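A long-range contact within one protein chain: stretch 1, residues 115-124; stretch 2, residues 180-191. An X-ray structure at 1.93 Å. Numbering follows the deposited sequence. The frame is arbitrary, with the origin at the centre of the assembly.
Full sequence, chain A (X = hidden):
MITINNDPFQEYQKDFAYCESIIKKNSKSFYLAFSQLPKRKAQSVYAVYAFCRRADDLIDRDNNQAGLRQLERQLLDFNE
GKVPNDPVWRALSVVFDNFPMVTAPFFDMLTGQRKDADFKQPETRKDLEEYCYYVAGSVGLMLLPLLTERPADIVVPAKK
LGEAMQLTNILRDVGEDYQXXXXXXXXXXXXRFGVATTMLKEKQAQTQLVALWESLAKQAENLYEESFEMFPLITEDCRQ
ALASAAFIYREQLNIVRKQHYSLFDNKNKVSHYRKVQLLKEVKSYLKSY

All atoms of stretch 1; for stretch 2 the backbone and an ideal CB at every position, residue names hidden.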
# COMPACT_ATOMS: atom_id res chain seq x y z
N LYS A 115 13.83 -8.41 1.68
CA LYS A 115 13.34 -9.77 1.88
C LYS A 115 12.63 -10.38 0.67
O LYS A 115 12.78 -11.58 0.38
CB LYS A 115 12.42 -9.84 3.10
CG LYS A 115 12.42 -11.22 3.72
CD LYS A 115 11.02 -11.74 3.96
CE LYS A 115 11.10 -13.06 4.73
NZ LYS A 115 11.75 -14.14 3.96
N ASP A 116 11.85 -9.57 -0.03
CA ASP A 116 11.27 -10.02 -1.30
C ASP A 116 12.31 -10.38 -2.34
O ASP A 116 12.04 -11.20 -3.21
CB ASP A 116 10.35 -8.96 -1.88
CG ASP A 116 8.97 -9.04 -1.32
OD1 ASP A 116 8.52 -10.17 -1.01
OD2 ASP A 116 8.32 -7.98 -1.25
N ALA A 117 13.48 -9.76 -2.27
CA ALA A 117 14.55 -10.04 -3.21
C ALA A 117 15.04 -11.49 -3.12
O ALA A 117 15.70 -11.97 -4.04
CB ALA A 117 15.69 -9.08 -3.00
N ASP A 118 14.80 -12.14 -1.99
CA ASP A 118 15.11 -13.56 -1.82
C ASP A 118 13.84 -14.25 -1.31
O ASP A 118 13.68 -14.51 -0.11
CB ASP A 118 16.28 -13.72 -0.84
CG ASP A 118 16.46 -15.16 -0.32
OD1 ASP A 118 15.96 -16.14 -0.93
OD2 ASP A 118 17.16 -15.31 0.70
N PHE A 119 12.90 -14.46 -2.22
CA PHE A 119 11.52 -14.73 -1.81
C PHE A 119 11.35 -16.08 -1.11
O PHE A 119 11.83 -17.09 -1.63
CB PHE A 119 10.56 -14.64 -2.99
CG PHE A 119 9.12 -14.73 -2.57
CD1 PHE A 119 8.53 -13.66 -1.91
CD2 PHE A 119 8.45 -15.94 -2.62
CE1 PHE A 119 7.25 -13.76 -1.42
CE2 PHE A 119 7.19 -16.05 -2.10
CZ PHE A 119 6.60 -14.97 -1.46
N LYS A 120 10.69 -16.10 0.05
CA LYS A 120 10.23 -17.34 0.68
C LYS A 120 8.74 -17.22 0.96
O LYS A 120 8.28 -16.20 1.47
CB LYS A 120 10.94 -17.59 2.01
CG LYS A 120 12.45 -17.45 1.97
CD LYS A 120 13.09 -18.68 1.37
CE LYS A 120 14.60 -18.51 1.32
NZ LYS A 120 15.22 -19.67 0.61
N GLN A 121 7.98 -18.26 0.63
CA GLN A 121 6.58 -18.37 1.03
C GLN A 121 6.42 -18.33 2.55
O GLN A 121 7.06 -19.11 3.25
CB GLN A 121 5.99 -19.69 0.52
CG GLN A 121 4.50 -19.82 0.81
CD GLN A 121 3.94 -21.16 0.40
OE1 GLN A 121 4.67 -22.03 -0.09
NE2 GLN A 121 2.64 -21.35 0.64
N PRO A 122 5.51 -17.49 3.06
CA PRO A 122 5.24 -17.48 4.49
C PRO A 122 4.81 -18.86 4.96
O PRO A 122 3.93 -19.45 4.33
CB PRO A 122 4.06 -16.53 4.62
CG PRO A 122 3.42 -16.55 3.30
CD PRO A 122 4.57 -16.61 2.34
N GLU A 123 5.28 -19.31 6.11
CA GLU A 123 4.81 -20.58 6.65
C GLU A 123 3.49 -20.40 7.40
O GLU A 123 2.56 -21.21 7.25
CB GLU A 123 5.89 -21.26 7.52
CG GLU A 123 7.32 -20.92 7.06
CD GLU A 123 8.24 -22.12 6.96
OE1 GLU A 123 9.33 -22.09 7.58
OE2 GLU A 123 7.93 -23.08 6.22
N THR A 124 3.35 -19.28 8.10
CA THR A 124 2.15 -19.06 8.90
C THR A 124 1.48 -17.72 8.56
O THR A 124 2.11 -16.87 7.93
CB THR A 124 2.50 -19.07 10.39
OG1 THR A 124 3.43 -18.01 10.64
CG2 THR A 124 3.19 -20.38 10.79
N UNK A 180 5.47 -15.93 -11.35
CA UNK A 180 6.72 -15.23 -11.11
C UNK A 180 7.58 -15.99 -10.13
O UNK A 180 8.68 -15.56 -9.81
CB UNK A 180 6.46 -13.81 -10.59
N UNK A 181 7.07 -17.11 -9.62
CA UNK A 181 7.76 -17.84 -8.56
C UNK A 181 7.43 -17.44 -7.14
O UNK A 181 8.08 -17.88 -6.18
CB UNK A 181 9.27 -17.69 -8.76
N UNK A 182 6.34 -16.69 -6.97
CA UNK A 182 5.96 -16.28 -5.63
C UNK A 182 4.62 -16.83 -5.18
O UNK A 182 3.61 -16.66 -5.85
CB UNK A 182 5.93 -14.75 -5.55
N UNK A 183 4.61 -17.36 -3.96
CA UNK A 183 3.35 -17.71 -3.30
C UNK A 183 3.31 -16.95 -1.99
O UNK A 183 4.14 -17.18 -1.12
CB UNK A 183 3.22 -19.22 -3.07
N UNK A 184 2.38 -16.00 -1.89
CA UNK A 184 2.13 -15.32 -0.61
C UNK A 184 1.14 -16.04 0.31
O UNK A 184 1.11 -15.81 1.51
CB UNK A 184 1.61 -13.91 -0.88
N UNK A 185 0.24 -16.82 -0.26
CA UNK A 185 -0.66 -17.62 0.57
C UNK A 185 0.18 -18.52 1.49
O UNK A 185 1.27 -18.93 1.12
CB UNK A 185 -1.61 -18.45 -0.30
N UNK A 186 -0.28 -18.72 2.72
CA UNK A 186 0.55 -19.38 3.70
C UNK A 186 0.54 -20.90 3.52
O UNK A 186 -0.42 -21.49 3.02
CB UNK A 186 0.08 -19.01 5.11
N UNK A 187 1.68 -21.51 3.82
CA UNK A 187 1.73 -22.97 3.89
C UNK A 187 0.64 -23.56 4.77
O UNK A 187 -0.06 -24.50 4.39
CB UNK A 187 3.10 -23.42 4.41
N UNK A 188 0.40 -22.93 5.91
CA UNK A 188 -0.61 -23.40 6.83
C UNK A 188 -2.03 -23.32 6.28
O UNK A 188 -2.79 -24.28 6.39
CB UNK A 188 -0.52 -22.60 8.13
N UNK A 189 -2.33 -22.23 5.58
CA UNK A 189 -3.62 -22.10 4.90
C UNK A 189 -3.80 -23.12 3.77
O UNK A 189 -4.86 -23.72 3.66
CB UNK A 189 -3.77 -20.68 4.34
N UNK A 190 -2.79 -23.27 2.93
CA UNK A 190 -2.85 -24.25 1.85
C UNK A 190 -3.15 -25.65 2.36
O UNK A 190 -4.00 -26.35 1.81
CB UNK A 190 -1.53 -24.26 1.07
N UNK A 191 -2.52 -26.01 3.48
CA UNK A 191 -2.81 -27.27 4.17
C UNK A 191 -4.22 -27.32 4.78
O UNK A 191 -4.96 -28.29 4.55
CB UNK A 191 -1.77 -27.50 5.27

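Position 180 has nothing of stretch 1 within reach of its CB, so the contact sets no rule there; it is Met180. Position 181 is decided by its own backbone: phi is 90°, and a CB would be jammed against the carbonyl O of the residue before. Gly181 closes the preceding helix in a Schellman motif.

At 182 the CB points sideways, 3.9 Å from Phe119 CE2, with the carboxylate of Asp116 farther along. A long chain suits, aliphatic near its root and perhaps basic at its tip. Arg182 fits both demands: its CG lies over the Phe119 ring, 4.0 Å from the centroid, a CH-pi contact. Its NH1 makes a long salt bridge to Asp116 OD1 at 3.8 Å, a matter of charge alone, because the oxygen lies well out of the guanidinium plane.

The CB at 183 also points sideways, 4.0 Å from Gln121 CD. Many medium-sized side chains, branched or not, could pack there. In Ile183, CG2 rests 3.5 Å from Gln121 NE2.

Position 184 starts away from stretch 1, so a small residue would leave Phe119 and Asp116 untouched from here. A long or aromatic side chain could turn back to them. Tyr184 does: it receives the edge of Phe119 on its ring face, centroids 4.8 Å apart and planes at 65°, and its OH accepts from Arg182 NH1 at 2.7 Å.

At 185 the CB points away and the backbone does the work, its O accepting from Gln121 NE2 at 2.8 Å. Side-chain choice is loose as far as stretch 1 is concerned; it is Leu185.

Position 186 lies sideways among the carbonyls of Pro122 and Glu123, just where a helix is about to begin. Ser, Thr, Asp or Asn could cap it. Thr186 OG1 accepts from the backbone N of 189 at 2.9 Å, while CG2 packs 4.0 Å from Pro122 CG.

At 187 the backbone N donates to Pro122 O at 3.1 Å, and the acidic Glu123 invites a long basic chain. Lys187 supplies it: NZ forms a salt bridge with Glu123 OE2 at 3.0 Å.

Position 188 points toward stretch 1, its N donating to Glu123 O at 3.1 Å; several polar side chains would serve. Glu188 brings OE1 to 3.9 Å from Thr124 CA.

Positions 189 and 191 leave stretch 1 alone, as Asp189 and Thr191. Position 190 faces Gln121 at a distance, suiting a long, flexible chain; Met190 SD comes to 3.8 Å from Gln121 NE2.

Stretch 2, residues 180-191: MGRIYLTKEDMT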
# COMPACT_ATOMS: atom_id res chain seq x y z
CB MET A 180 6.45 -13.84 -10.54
CG MET A 180 5.79 -12.87 -11.50
SD MET A 180 6.59 -12.77 -13.12
CE MET A 180 5.40 -11.75 -14.01
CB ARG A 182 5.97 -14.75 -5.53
CG ARG A 182 7.30 -14.11 -5.86
CD ARG A 182 7.30 -12.69 -5.33
NE ARG A 182 8.47 -11.94 -5.78
CZ ARG A 182 8.70 -10.66 -5.51
NH1 ARG A 182 7.87 -9.97 -4.72
NH2 ARG A 182 9.78 -10.07 -6.00
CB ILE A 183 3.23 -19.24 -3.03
CG1 ILE A 183 3.31 -20.01 -4.36
CG2 ILE A 183 1.92 -19.55 -2.29
CD1 ILE A 183 3.16 -21.53 -4.20
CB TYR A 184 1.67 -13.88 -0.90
CG TYR A 184 2.77 -13.03 -1.50
CD1 TYR A 184 3.72 -12.40 -0.69
CD2 TYR A 184 2.89 -12.89 -2.88
CE1 TYR A 184 4.72 -11.64 -1.23
CE2 TYR A 184 3.89 -12.12 -3.44
CZ TYR A 184 4.79 -11.48 -2.60
OH TYR A 184 5.78 -10.70 -3.15
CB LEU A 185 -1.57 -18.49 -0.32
CG LEU A 185 -2.37 -17.73 -1.38
CD1 LEU A 185 -3.14 -18.74 -2.24
CD2 LEU A 185 -3.32 -16.72 -0.74
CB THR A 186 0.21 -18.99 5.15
OG1 THR A 186 -1.02 -19.60 5.56
CG2 THR A 186 0.11 -17.47 5.29
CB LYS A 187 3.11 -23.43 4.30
CG LYS A 187 4.13 -23.22 3.21
CD LYS A 187 5.44 -23.90 3.57
CE LYS A 187 6.55 -23.53 2.58
NZ LYS A 187 7.88 -23.67 3.24
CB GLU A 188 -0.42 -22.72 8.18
CG GLU A 188 -1.67 -22.22 8.86
CD GLU A 188 -1.32 -21.46 10.12
OE1 GLU A 188 -1.38 -20.20 10.10
OE2 GLU A 188 -0.86 -22.12 11.08
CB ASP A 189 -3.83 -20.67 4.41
CG ASP A 189 -4.26 -19.74 5.53
OD1 ASP A 189 -5.12 -20.19 6.32
OD2 ASP A 189 -3.78 -18.58 5.60
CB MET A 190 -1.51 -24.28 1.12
CG MET A 190 -0.94 -22.90 0.88
SD MET A 190 -0.61 -22.72 -0.88
CE MET A 190 -2.30 -22.53 -1.41
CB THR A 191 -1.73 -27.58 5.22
OG1 THR A 191 -0.45 -27.66 4.58
CG2 THR A 191 -2.03 -28.88 5.94
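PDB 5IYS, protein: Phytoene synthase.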